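Local coordinates for glycosyl hydrolase family 2, TIM barrel domain protein (Faecalibacterium prausnitzii A2-165, PDB 6ED2) that probably removes glucuronic acid from beta-glucuronides, as a gut bacterial beta-glucuronidase of glycosyl hydrolase family 2, at residues F99-E104 with V148-F153; A103-W108 with L202-K207; V123-V128 with A142-I147. All coordinates share one frame; numbering follows the deposited sequence.

Contact 1 (F99-E104 with V148-F153); sequences FFVPAE and VRYNQF
Gln-152 O receives a hydrogen bond and a CA-H contact from the facing strand: Val-101 N bonds to it nearly straight at 3.1 Å (167° at the hydrogen), and Phe-100 CA adds the softer contact. One step along, Asn-151 N reaches Val-101 O only through a bent, weak bond, but the side chain of Asn-151 adds a second link: its OD1 accepts Ala-103 N at 3.0 Å. Asparagine suits this third position of the type II turn Arg-149 to Gln-152, since it tolerates the positive phi (53°) there. Phe-100 has the largest share of the contact. With CG anti to its backbone N (chi1 -171°), its ring reaches the backbone of the turn, CZ 3.3 Å from Asn-151 C, while CD1 points at the centre of the Phe-153 face in a T-shaped stack, centroids 5.1 Å apart. Replacing Phe-100 by an alanine would probably leave the Phe-153 face without its edge partner and open a gap beside Asn-151. Val-101 turns the other way, its CG1 meeting Tyr-150 CD1 at 3.7 Å and its CG2 meeting Val-148; the Tyr-150 hydroxyl is bonded to Thr-145 O. Arg-38 of the second subunit packs on Phe-100 and Asn-151. An antiparallel pair whose second strand is entered through a tight turn thus joins strands 92-101 and 152-161 at the edge of the family 2 sugar-binding beta-sandwich.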
loop_
_atom_site.group_PDB
_atom_site.type_symbol
_atom_site.label_atom_id
_atom_site.label_comp_id
_atom_site.label_asym_id
_atom_site.label_seq_id
_atom_site.Cartn_x
_atom_site.Cartn_y
_atom_site.Cartn_z
ATOM N N PHE A 99 9.691 30.723 33.062
ATOM C CA PHE A 99 8.617 31.654 32.780
ATOM C C PHE A 99 8.897 32.941 33.523
ATOM O O PHE A 99 9.523 32.952 34.590
ATOM C CB PHE A 99 7.230 31.098 33.155
ATOM C CG PHE A 99 7.057 30.774 34.620
ATOM C CD1 PHE A 99 6.478 31.693 35.488
ATOM C CD2 PHE A 99 7.443 29.541 35.124
ATOM C CE1 PHE A 99 6.301 31.385 36.845
ATOM C CE2 PHE A 99 7.264 29.228 36.481
ATOM C CZ PHE A 99 6.702 30.152 37.335
ATOM N N PHE A 100 8.448 34.026 32.929
ATOM C CA PHE A 100 8.687 35.344 33.465
ATOM C C PHE A 100 7.435 35.795 34.182
ATOM O O PHE A 100 6.332 35.672 33.642
ATOM C CB PHE A 100 9.040 36.342 32.361
ATOM C CG PHE A 100 9.516 37.664 32.892
ATOM C CD1 PHE A 100 10.831 37.826 33.297
ATOM C CD2 PHE A 100 8.635 38.731 33.024
ATOM C CE1 PHE A 100 11.272 39.045 33.794
ATOM C CE2 PHE A 100 9.067 39.950 33.520
ATOM C CZ PHE A 100 10.386 40.111 33.900
ATOM N N VAL A 101 7.607 36.333 35.377
ATOM C CA VAL A 101 6.497 36.918 36.119
ATOM C C VAL A 101 6.686 38.429 36.110
ATOM O O VAL A 101 7.653 38.927 36.695
ATOM C CB VAL A 101 6.423 36.378 37.554
ATOM C CG1 VAL A 101 5.312 37.089 38.313
ATOM C CG2 VAL A 101 6.209 34.869 37.543
ATOM N N PRO A 102 5.801 39.186 35.475
ATOM C CA PRO A 102 5.970 40.642 35.432
ATOM C C PRO A 102 5.907 41.253 36.823
ATOM O O PRO A 102 5.231 40.747 37.723
ATOM C CB PRO A 102 4.796 41.113 34.567
ATOM C CG PRO A 102 4.341 39.893 33.816
ATOM C CD PRO A 102 4.644 38.721 34.695
ATOM N N ALA A 103 6.625 42.363 36.988
ATOM C CA ALA A 103 6.537 43.123 38.229
ATOM C C ALA A 103 5.097 43.512 38.538
ATOM O O ALA A 103 4.660 43.437 39.689
ATOM C CB ALA A 103 7.409 44.373 38.138
ATOM N N GLU A 104 4.349 43.933 37.518
ATOM C CA GLU A 104 2.996 44.443 37.635
ATOM C C GLU A 104 1.949 43.341 37.901
ATOM O O GLU A 104 0.751 43.649 37.901
ATOM C CB GLU A 104 2.626 45.228 36.373
ATOM C CG GLU A 104 2.500 44.390 35.102
ATOM C CD GLU A 104 3.799 44.291 34.279
ATOM O OE1 GLU A 104 4.885 44.732 34.751
ATOM O OE2 GLU A 104 3.711 43.758 33.143
ATOM N N VAL A 148 7.402 32.619 43.463
ATOM C CA VAL A 148 8.032 33.214 42.290
ATOM C C VAL A 148 8.800 34.468 42.685
ATOM O O VAL A 148 8.481 35.143 43.672
ATOM C CB VAL A 148 6.981 33.534 41.210
ATOM C CG1 VAL A 148 6.438 32.247 40.601
ATOM C CG2 VAL A 148 5.863 34.384 41.803
ATOM N N ARG A 149 9.826 34.783 41.898
ATOM C CA ARG A 149 10.469 36.089 41.954
ATOM C C ARG A 149 9.814 36.985 40.912
ATOM O O ARG A 149 9.655 36.581 39.753
ATOM C CB ARG A 149 11.972 35.980 41.696
ATOM C CG ARG A 149 12.684 34.875 42.453
ATOM C CD ARG A 149 13.689 34.189 41.534
ATOM N NE ARG A 149 14.358 33.049 42.164
ATOM C CZ ARG A 149 14.928 32.053 41.482
ATOM N NH1 ARG A 149 15.524 31.049 42.133
ATOM N NH2 ARG A 149 14.893 32.057 40.145
ATOM N N TYR A 150 9.437 38.192 41.324
ATOM C CA TYR A 150 8.687 39.113 40.480
ATOM C C TYR A 150 9.617 39.940 39.586
ATOM O O TYR A 150 10.717 40.319 39.991
ATOM C CB TYR A 150 7.805 40.013 41.351
ATOM C CG TYR A 150 6.649 39.232 41.944
ATOM C CD1 TYR A 150 5.382 39.243 41.345
ATOM C CD2 TYR A 150 6.828 38.441 43.074
ATOM C CE1 TYR A 150 4.332 38.504 41.871
ATOM C CE2 TYR A 150 5.782 37.701 43.608
ATOM C CZ TYR A 150 4.541 37.741 43.005
ATOM O OH TYR A 150 3.523 37.002 43.542
ATOM N N ASN A 151 9.163 40.193 38.357
ATOM C CA ASN A 151 9.973 40.783 37.286
ATOM C C ASN A 151 11.274 40.012 37.065
ATOM O O ASN A 151 12.316 40.586 36.741
ATOM C CB ASN A 151 10.253 42.269 37.525
ATOM C CG ASN A 151 10.191 43.077 36.229
ATOM O OD1 ASN A 151 9.152 43.105 35.543
ATOM N ND2 ASN A 151 11.309 43.722 35.874
ATOM N N GLN A 152 11.211 38.692 37.215
ATOM C CA GLN A 152 12.346 37.831 36.926
ATOM C C GLN A 152 11.849 36.564 36.260
ATOM O O GLN A 152 10.642 36.301 36.185
ATOM C CB GLN A 152 13.142 37.485 38.190
ATOM C CG GLN A 152 13.605 38.703 38.943
ATOM C CD GLN A 152 14.271 38.355 40.237
ATOM O OE1 GLN A 152 15.175 37.520 40.276
ATOM N NE2 GLN A 152 13.826 38.990 41.318
ATOM N N PHE A 153 12.805 35.778 35.775
ATOM C CA PHE A 153 12.500 34.452 35.273
ATOM C C PHE A 153 12.430 33.453 36.428
ATOM O O PHE A 153 13.081 33.616 37.465
ATOM C CB PHE A 153 13.533 34.018 34.234
ATOM C CG PHE A 153 13.318 34.654 32.894
ATOM C CD1 PHE A 153 12.328 34.177 32.034
ATOM C CD2 PHE A 153 14.073 35.755 32.505
ATOM C CE1 PHE A 153 12.098 34.769 30.802
ATOM C CE2 PHE A 153 13.855 36.369 31.266
ATOM C CZ PHE A 153 12.872 35.869 30.408
#

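Contact 2 (A103-W108 with L202-K207)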
loop_
_atom_site.group_PDB
_atom_site.type_symbol
_atom_site.label_atom_id
_atom_site.label_comp_id
_atom_site.label_asym_id
_atom_site.label_seq_id
_atom_site.Cartn_x
_atom_site.Cartn_y
_atom_site.Cartn_z
ATOM N N ALA A 103 6.625 42.363 36.988
ATOM C CA ALA A 103 6.537 43.123 38.229
ATOM C C ALA A 103 5.097 43.512 38.538
ATOM O O ALA A 103 4.660 43.437 39.689
ATOM C CB ALA A 103 7.409 44.373 38.138
ATOM N N GLU A 104 4.349 43.933 37.518
ATOM C CA GLU A 104 2.996 44.443 37.635
ATOM C C GLU A 104 1.949 43.341 37.901
ATOM O O GLU A 104 0.751 43.649 37.901
ATOM C CB GLU A 104 2.626 45.228 36.373
ATOM C CG GLU A 104 2.500 44.390 35.102
ATOM C CD GLU A 104 3.799 44.291 34.279
ATOM O OE1 GLU A 104 4.885 44.732 34.751
ATOM O OE2 GLU A 104 3.711 43.758 33.143
ATOM N N TRP A 105 2.370 42.094 38.116
ATOM C CA TRP A 105 1.497 41.048 38.626
ATOM C C TRP A 105 1.500 40.968 40.149
ATOM O O TRP A 105 0.698 40.212 40.715
ATOM C CB TRP A 105 1.902 39.695 38.032
ATOM C CG TRP A 105 1.373 39.525 36.656
ATOM C CD1 TRP A 105 0.839 40.495 35.867
ATOM C CD2 TRP A 105 1.301 38.311 35.905
ATOM N NE1 TRP A 105 0.435 39.962 34.671
ATOM C CE2 TRP A 105 0.724 38.625 34.664
ATOM C CE3 TRP A 105 1.669 36.986 36.166
ATOM C CZ2 TRP A 105 0.494 37.664 33.686
ATOM C CZ3 TRP A 105 1.449 36.040 35.197
ATOM C CH2 TRP A 105 0.871 36.382 33.967
ATOM N N SER A 106 2.379 41.715 40.818
ATOM C CA SER A 106 2.409 41.762 42.277
ATOM C C SER A 106 1.025 42.071 42.835
ATOM O O SER A 106 0.344 42.986 42.369
ATOM C CB SER A 106 3.408 42.828 42.740
ATOM O OG SER A 106 3.986 42.481 43.984
ATOM N N GLY A 107 0.600 41.293 43.831
ATOM C CA GLY A 107 -0.723 41.439 44.394
ATOM C C GLY A 107 -1.777 40.524 43.800
ATOM O O GLY A 107 -2.820 40.312 44.426
ATOM N N TRP A 108 -1.546 39.991 42.609
ATOM C CA TRP A 108 -2.390 38.956 42.045
ATOM C C TRP A 108 -1.969 37.596 42.588
ATOM O O TRP A 108 -0.831 37.401 43.019
ATOM C CB TRP A 108 -2.244 38.917 40.534
ATOM C CG TRP A 108 -3.220 39.636 39.688
ATOM C CD1 TRP A 108 -4.391 39.146 39.204
ATOM C CD2 TRP A 108 -3.061 40.937 39.112
ATOM N NE1 TRP A 108 -4.998 40.076 38.392
ATOM C CE2 TRP A 108 -4.198 41.184 38.318
ATOM C CE3 TRP A 108 -2.084 41.928 39.216
ATOM C CZ2 TRP A 108 -4.383 42.376 37.624
ATOM C CZ3 TRP A 108 -2.270 43.117 38.527
ATOM C CH2 TRP A 108 -3.411 43.328 37.740
ATOM N N LEU A 202 0.133 30.089 32.412
ATOM C CA LEU A 202 0.524 30.946 33.514
ATOM C C LEU A 202 -0.576 31.982 33.673
ATOM O O LEU A 202 -0.949 32.650 32.698
ATOM C CB LEU A 202 1.886 31.604 33.253
ATOM C CG LEU A 202 2.391 32.651 34.252
ATOM C CD1 LEU A 202 2.760 32.010 35.573
ATOM C CD2 LEU A 202 3.581 33.427 33.683
ATOM N N MET A 203 -1.117 32.085 34.885
ATOM C CA MET A 203 -2.282 32.916 35.135
ATOM C C MET A 203 -1.992 33.919 36.243
ATOM O O MET A 203 -1.276 33.612 37.199
ATOM C CB MET A 203 -3.485 32.047 35.522
ATOM C CG MET A 203 -3.924 31.065 34.432
ATOM S SD MET A 203 -5.277 29.973 34.958
ATOM C CE MET A 203 -4.431 28.961 36.140
ATOM N N ALA A 204 -2.557 35.115 36.114
ATOM C CA ALA A 204 -2.656 36.056 37.221
ATOM C C ALA A 204 -4.137 36.199 37.539
ATOM O O ALA A 204 -4.923 36.588 36.670
ATOM C CB ALA A 204 -2.024 37.408 36.876
ATOM N N LEU A 205 -4.524 35.823 38.761
ATOM C CA LEU A 205 -5.931 35.774 39.150
ATOM C C LEU A 205 -6.154 36.590 40.416
ATOM O O LEU A 205 -5.290 36.604 41.304
ATOM C CB LEU A 205 -6.376 34.326 39.391
ATOM C CG LEU A 205 -6.069 33.319 38.282
ATOM C CD1 LEU A 205 -6.335 31.916 38.759
ATOM C CD2 LEU A 205 -6.891 33.636 37.046
ATOM N N PRO A 206 -7.288 37.269 40.539
ATOM C CA PRO A 206 -7.594 37.955 41.803
ATOM C C PRO A 206 -7.651 36.949 42.949
ATOM O O PRO A 206 -8.044 35.792 42.777
ATOM C CB PRO A 206 -8.971 38.595 41.550
ATOM C CG PRO A 206 -9.191 38.523 40.072
ATOM C CD PRO A 206 -8.420 37.310 39.599
ATOM N N LYS A 207 -7.222 37.394 44.128
ATOM C CA LYS A 207 -7.217 36.500 45.275
ATOM C C LYS A 207 -8.628 36.073 45.673
ATOM O O LYS A 207 -8.821 34.952 46.143
ATOM C CB LYS A 207 -6.463 37.166 46.424
ATOM C CG LYS A 207 -4.966 36.876 46.285
ATOM C CD LYS A 207 -4.078 37.924 46.885
ATOM C CE LYS A 207 -2.662 37.410 46.924
ATOM N NZ LYS A 207 -1.815 38.316 47.723
HETATM O O HOH W 1 -5.932 40.117 44.044
#
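Trp-108 and Pro-206 bring the backbones nearest, CA to CA 5.3 Å, where the type II turn Trp-105 to Trp-108 passes the end of strand 200-205 without pairing with it. Trp-108 N bonds to Trp-105 O to close that turn, and Gly-107 sits at a positive phi (94°) where a CB would be jammed against the preceding carbonyl. The turn thereby presents two indoles to one small methyl. Ala-204 CB lies over the six-membered ring of Trp-105, 3.7 Å from its centroid, and also over the five-membered ring of Trp-108, 4.0 Å from that centroid: a double CH-pi contact that suits a residue as short as alanine. Trp-105 has CG anti to its carbonyl carbon (chi1 -80°), which sends the far edge of the indole down the strand until CZ3 meets Leu-202 CG, in the ring plane, at 3.6 Å. Trp-108 also brings an edge to the backbone, its CD1 3.3 Å from Leu-205 C, while its NE1 is hydrogen-bonded to Thr-36 O. At the exposed end a water donates to Gly-107 O (3.1 Å) and accepts from Lys-207 N (3.0 Å), and the extended aliphatic chain of Lys-207 runs past the same carbonyl. Glu-104 of the second subunit packs on Trp-108. The whole is a loop joining strands 92-101 and 109-114, packed by its two tryptophans against strand 200-205 of the family 2 beta-sandwich domain.

Contact 3 (V123-V128 with A142-I147); sequences VFVNGV and ATVTNI
Val-125 and Ile-147 mark the closest backbone approach, their CA atoms 7.0 Å apart, too far for strand pairing; a tight hairpin turn faces a loop that leaves strand 140-143. The turn, Val-125 to Val-128, is type I', with Asn-126 and Gly-127 both at positive phi, angles these two residue types accept. Val-125 and Val-128 exchange two backbone hydrogen bonds across it. From the turn Asn-126 reaches over: its ND2 donates to Ile-147 O at 3.2 Å (148°), the acceptor lying in the amide plane while the donor stands above the plane of the carbonyl. The same amide is held by Asn-154 OD1 at ND2 and by Lys-155 N at OD1, which fixes its rotation. Beside this bond the branched side chains meet. Ile-147 CG2, anti to its backbone N, lies 3.5 Å from Val-125 O and touches Val-128 CG2 at 3.7 Å; the side chains of Val-125 and Val-144 cross at about a right angle, CG2 to CG1 3.8 Å. Branching at CB lets Val-125 meet both Val-144 and Ile-147, one methyl to each. Val-125 also packs on Leu-112 and Val-144 on Ile-110, so the hairpin of strands 120-125 and 128-134 is joined through strand 109-114 to the loop after strand 140-143.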
loop_
_atom_site.group_PDB
_atom_site.type_symbol
_atom_site.label_atom_id
_atom_site.label_comp_id
_atom_site.label_asym_id
_atom_site.label_seq_id
_atom_site.Cartn_x
_atom_site.Cartn_y
_atom_site.Cartn_z
ATOM N N VAL A 123 5.294 18.971 40.717
ATOM C CA VAL A 123 5.670 20.242 40.117
ATOM C C VAL A 123 6.527 21.028 41.103
ATOM O O VAL A 123 6.161 21.186 42.274
ATOM C CB VAL A 123 4.428 21.039 39.695
ATOM C CG1 VAL A 123 4.817 22.415 39.154
ATOM C CG2 VAL A 123 3.645 20.238 38.665
ATOM N N PHE A 124 7.665 21.519 40.621
ATOM C CA PHE A 124 8.563 22.372 41.380
ATOM C C PHE A 124 8.697 23.712 40.668
ATOM O O PHE A 124 8.800 23.767 39.438
ATOM C CB PHE A 124 9.946 21.732 41.532
ATOM C CG PHE A 124 9.913 20.356 42.129
ATOM C CD1 PHE A 124 10.207 20.164 43.468
ATOM C CD2 PHE A 124 9.592 19.245 41.350
ATOM C CE1 PHE A 124 10.178 18.890 44.023
ATOM C CE2 PHE A 124 9.552 17.973 41.906
ATOM C CZ PHE A 124 9.846 17.802 43.244
ATOM N N VAL A 125 8.678 24.789 41.444
ATOM C CA VAL A 125 9.000 26.116 40.948
ATOM C C VAL A 125 10.177 26.641 41.769
ATOM O O VAL A 125 10.126 26.655 43.005
ATOM C CB VAL A 125 7.788 27.051 41.003
ATOM C CG1 VAL A 125 8.204 28.503 40.806
ATOM C CG2 VAL A 125 6.800 26.639 39.930
ATOM N N ASN A 126 11.254 27.022 41.081
ATOM C CA ASN A 126 12.499 27.430 41.736
ATOM C C ASN A 126 12.924 26.416 42.787
ATOM O O ASN A 126 13.321 26.771 43.895
ATOM C CB ASN A 126 12.367 28.824 42.351
ATOM C CG ASN A 126 11.985 29.869 41.323
ATOM O OD1 ASN A 126 12.440 29.814 40.170
ATOM N ND2 ASN A 126 11.118 30.806 41.713
ATOM N N GLY A 127 12.815 25.138 42.447
ATOM C CA GLY A 127 13.275 24.090 43.324
ATOM C C GLY A 127 12.330 23.682 44.439
ATOM O O GLY A 127 12.638 22.719 45.145
ATOM N N VAL A 128 11.192 24.353 44.635
ATOM C CA VAL A 128 10.293 24.006 45.730
ATOM C C VAL A 128 9.025 23.362 45.172
ATOM O O VAL A 128 8.416 23.873 44.218
ATOM C CB VAL A 128 9.988 25.216 46.643
ATOM C CG1 VAL A 128 10.980 26.358 46.431
ATOM C CG2 VAL A 128 8.565 25.693 46.526
ATOM N N ALA A 142 -1.307 24.779 40.145
ATOM C CA ALA A 142 -0.278 24.969 41.161
ATOM C C ALA A 142 -0.187 26.452 41.481
ATOM O O ALA A 142 0.128 27.259 40.595
ATOM C CB ALA A 142 1.079 24.445 40.696
ATOM N N THR A 143 -0.468 26.810 42.734
ATOM C CA THR A 143 -0.400 28.201 43.162
ATOM C C THR A 143 1.035 28.538 43.531
ATOM O O THR A 143 1.653 27.835 44.336
ATOM C CB THR A 143 -1.334 28.452 44.343
ATOM O OG1 THR A 143 -2.685 28.527 43.870
ATOM C CG2 THR A 143 -0.992 29.769 45.043
ATOM N N VAL A 144 1.591 29.587 42.913
ATOM C CA VAL A 144 3.016 29.846 43.128
ATOM C C VAL A 144 3.227 31.300 43.538
ATOM O O VAL A 144 4.335 31.841 43.416
ATOM C CB VAL A 144 3.836 29.482 41.875
ATOM C CG1 VAL A 144 3.658 28.009 41.540
ATOM C CG2 VAL A 144 3.432 30.344 40.708
ATOM N N THR A 145 2.162 31.916 44.060
ATOM C CA THR A 145 2.168 33.330 44.422
ATOM C C THR A 145 3.356 33.708 45.297
ATOM O O THR A 145 4.014 34.727 45.059
ATOM C CB THR A 145 0.869 33.671 45.135
ATOM O OG1 THR A 145 -0.218 33.362 44.265
ATOM C CG2 THR A 145 0.835 35.152 45.522
ATOM N N ASN A 146 3.639 32.913 46.325
ATOM C CA ASN A 146 4.700 33.248 47.266
ATOM C C ASN A 146 6.000 32.537 46.970
ATOM O O ASN A 146 6.906 32.586 47.799
ATOM C CB ASN A 146 4.271 32.933 48.697
ATOM C CG ASN A 146 3.028 33.681 49.092
ATOM O OD1 ASN A 146 2.076 33.092 49.593
ATOM N ND2 ASN A 146 3.014 34.988 48.834
ATOM N N ILE A 147 6.113 31.874 45.820
ATOM C CA ILE A 147 7.336 31.183 45.454
ATOM C C ILE A 147 8.089 31.884 44.323
ATOM O O ILE A 147 9.315 31.747 44.233
ATOM C CB ILE A 147 7.022 29.718 45.077
ATOM C CG1 ILE A 147 6.190 29.056 46.177
ATOM C CG2 ILE A 147 8.288 28.937 44.854
ATOM C CD1 ILE A 147 6.922 28.967 47.507
#

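How the contacts relate
All three contacts lie in the sugar-binding domain, at one end of its antiparallel sheet and about 30 Å from the centre of the chain. Contact 1 has its centre about 10 Å from that of contact 2 and 12 Å from that of contact 3; contacts 2 and 3 are about 14 Å apart. Contacts 1 and 2 share Ala-103 and Glu-104 and also meet where Leu-202 packs on Phe-99 and Phe-100. Along the chain, both segments of contact 3 come after the first segments of contacts 1 and 2 and before their second ones. The second subunit touches contacts 1 and 2 but not contact 3, so this end of the domain forms part of the assembly's interface.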